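Local coordinates for protein 6-phospho-alpha-glucosidase (Merdibacter massiliensis, PDB 6VC6) that probably hydrolyses 6-phospho-alpha-glucosides, using NAD and a manganese ion in the manner of family 4 glycosidases, at residues Val340-Glu345 against Pro368-Val373. Sequence-based numbering, arbitrary orientation.
Sequences VIVKNE and PRRMAV
R370 reaches the loop residues N344 and E345 that follow strand 336-343, its NE and NH2 serving two successive backbone carbonyls. The setting is the mixed sheet that continues the Rossmann-type parallel strands: 367-370 is an outermost strand, separated from 336-343 by strand 356-364, so the two segments are not sheet neighbours, and the axes of 340-343 and 368-370 come no closer than 8.4 Å. The shorter bond runs from NE of R370 to O of N344 (2.7 Å). This oxygen sits 30° out of the guanidinium plane and also receives a weak bond from NH2. NH2 of R370 meets O of E345 at 3.0 Å. That bond is the straighter, with an N-H...O angle of 147°, and its oxygen lies in the guanidinium plane, although the donor stands above the carbonyl plane of E345. One acceptor in plane and one tilted from it probably restrict rotation of the group. The amide of N344 is engaged by the following loop, OD1 with N of I348 and ND2 with O of Q352. With the R370 chain extended from CG to NE, its aliphatic part passes V342, whose CG2 is 4.0 Å from CD of R370. Beyond it P368 faces the same strand, also touching L167 of strand 166-169. V340 crosses the proline at about a right angle, CG2 to CB of P368 4.0 Å, whereas V342 and the proline slide past each other in opposite directions, bringing CG1 of V342 to 3.5 Å from CG of P368.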
loop_
_atom_site.group_PDB
_atom_site.type_symbol
_atom_site.label_atom_id
_atom_site.label_comp_id
_atom_site.label_asym_id
_atom_site.label_seq_id
_atom_site.Cartn_x
_atom_site.Cartn_y
_atom_site.Cartn_z
ATOM N N VAL A 340 -4.891 -4.776 8.675
ATOM C CA VAL A 340 -3.534 -5.005 8.204
ATOM C C VAL A 340 -3.473 -6.351 7.491
ATOM O O VAL A 340 -4.440 -7.114 7.464
ATOM C CB VAL A 340 -2.500 -4.953 9.349
ATOM C CG1 VAL A 340 -2.542 -3.599 10.042
ATOM C CG2 VAL A 340 -2.754 -6.076 10.343
ATOM N N ILE A 341 -2.308 -6.635 6.914
ATOM C CA ILE A 341 -2.076 -7.845 6.134
ATOM C C ILE A 341 -1.391 -8.873 7.023
ATOM O O ILE A 341 -0.342 -8.591 7.617
ATOM C CB ILE A 341 -1.234 -7.545 4.883
ATOM C CG1 ILE A 341 -1.985 -6.584 3.960
ATOM C CG2 ILE A 341 -0.880 -8.830 4.154
ATOM C CD1 ILE A 341 -1.137 -6.015 2.847
ATOM N N VAL A 342 -1.979 -10.069 7.116
ATOM C CA VAL A 342 -1.489 -11.118 8.002
ATOM C C VAL A 342 -1.617 -12.471 7.316
ATOM O O VAL A 342 -2.386 -12.649 6.370
ATOM C CB VAL A 342 -2.247 -11.148 9.349
ATOM C CG1 VAL A 342 -1.914 -9.925 10.181
ATOM C CG2 VAL A 342 -3.747 -11.246 9.110
ATOM N N LYS A 343 -0.849 -13.435 7.819
ATOM C CA LYS A 343 -0.992 -14.815 7.379
ATOM C C LYS A 343 -2.325 -15.377 7.858
ATOM O O LYS A 343 -2.723 -15.181 9.009
ATOM C CB LYS A 343 0.166 -15.664 7.907
ATOM C CG LYS A 343 0.167 -17.101 7.413
ATOM C CD LYS A 343 1.528 -17.753 7.610
ATOM C CE LYS A 343 1.598 -18.501 8.931
ATOM N NZ LYS A 343 2.891 -18.271 9.635
ATOM N N ASN A 344 -3.018 -16.079 6.962
ATOM C CA ASN A 344 -4.379 -16.533 7.224
ATOM C C ASN A 344 -4.427 -17.578 8.335
ATOM O O ASN A 344 -4.816 -17.268 9.465
ATOM C CB ASN A 344 -5.001 -17.091 5.942
ATOM C CG ASN A 344 -6.441 -17.520 6.130
ATOM O OD1 ASN A 344 -7.180 -16.923 6.912
ATOM N ND2 ASN A 344 -6.849 -18.556 5.407
ATOM N N GLU A 345 -4.040 -18.811 8.010
ATOM C CA GLU A 345 -4.013 -19.936 8.947
ATOM C C GLU A 345 -5.316 -20.039 9.745
ATOM O O GLU A 345 -5.330 -20.039 10.977
ATOM C CB GLU A 345 -2.805 -19.847 9.884
ATOM C CG GLU A 345 -2.283 -21.209 10.331
ATOM C CD GLU A 345 -1.071 -21.113 11.237
ATOM O OE1 GLU A 345 -0.196 -20.262 10.975
ATOM O OE2 GLU A 345 -0.992 -21.893 12.210
ATOM N N PRO A 368 0.337 -8.221 15.136
ATOM C CA PRO A 368 -1.115 -8.245 14.935
ATOM C C PRO A 368 -1.741 -9.517 15.485
ATOM O O PRO A 368 -1.165 -10.605 15.404
ATOM C CB PRO A 368 -1.263 -8.162 13.411
ATOM C CG PRO A 368 0.021 -8.712 12.883
ATOM C CD PRO A 368 1.079 -8.315 13.867
ATOM N N ARG A 369 -2.934 -9.363 16.051
ATOM C CA ARG A 369 -3.731 -10.469 16.573
ATOM C C ARG A 369 -5.014 -10.512 15.748
ATOM O O ARG A 369 -5.967 -9.779 16.029
ATOM C CB ARG A 369 -4.016 -10.281 18.060
ATOM C CG ARG A 369 -3.955 -11.551 18.895
ATOM C CD ARG A 369 -3.946 -11.212 20.380
ATOM N NE ARG A 369 -4.549 -12.257 21.201
ATOM C CZ ARG A 369 -4.986 -12.070 22.442
ATOM N NH1 ARG A 369 -5.521 -13.077 23.119
ATOM N NH2 ARG A 369 -4.893 -10.875 23.008
ATOM N N ARG A 370 -5.034 -11.364 14.726
ATOM C CA ARG A 370 -6.134 -11.377 13.775
ATOM C C ARG A 370 -7.381 -12.011 14.381
ATOM O O ARG A 370 -7.308 -12.879 15.255
ATOM C CB ARG A 370 -5.736 -12.125 12.502
ATOM C CG ARG A 370 -5.600 -13.627 12.676
ATOM C CD ARG A 370 -4.710 -14.237 11.605
ATOM N NE ARG A 370 -4.721 -15.697 11.652
ATOM C CZ ARG A 370 -4.043 -16.424 12.534
ATOM N NH1 ARG A 370 -3.292 -15.829 13.452
ATOM N NH2 ARG A 370 -4.115 -17.748 12.500
HETATM N N MSE A 371 -8.535 -11.564 13.898
HETATM C CA MSE A 371 -9.819 -12.086 14.346
HETATM C C MSE A 371 -10.457 -12.966 13.285
HETATM O O MSE A 371 -10.428 -12.647 12.097
HETATM C CB MSE A 371 -10.754 -10.944 14.713
HETATM C CG MSE A 371 -10.667 -10.584 16.169
HETATM SE SE MSE A 371 -11.913 -9.198 16.670
HETATM C CE MSE A 371 -10.631 -7.745 16.705
ATOM N N ALA A 372 -11.027 -14.085 13.720
ATOM C CA ALA A 372 -11.600 -15.044 12.790
ATOM C C ALA A 372 -12.814 -14.457 12.084
ATOM O O ALA A 372 -13.646 -13.779 12.694
ATOM C CB ALA A 372 -11.986 -16.327 13.522
ATOM N N VAL A 373 -12.903 -14.717 10.784
ATOM C CA VAL A 373 -14.049 -14.309 9.987
ATOM C C VAL A 373 -14.931 -15.494 9.607
ATOM O O VAL A 373 -16.141 -15.306 9.400
ATOM C CB VAL A 373 -13.593 -13.537 8.728
ATOM C CG1 VAL A 373 -14.753 -13.240 7.787
ATOM C CG2 VAL A 373 -12.900 -12.246 9.135
#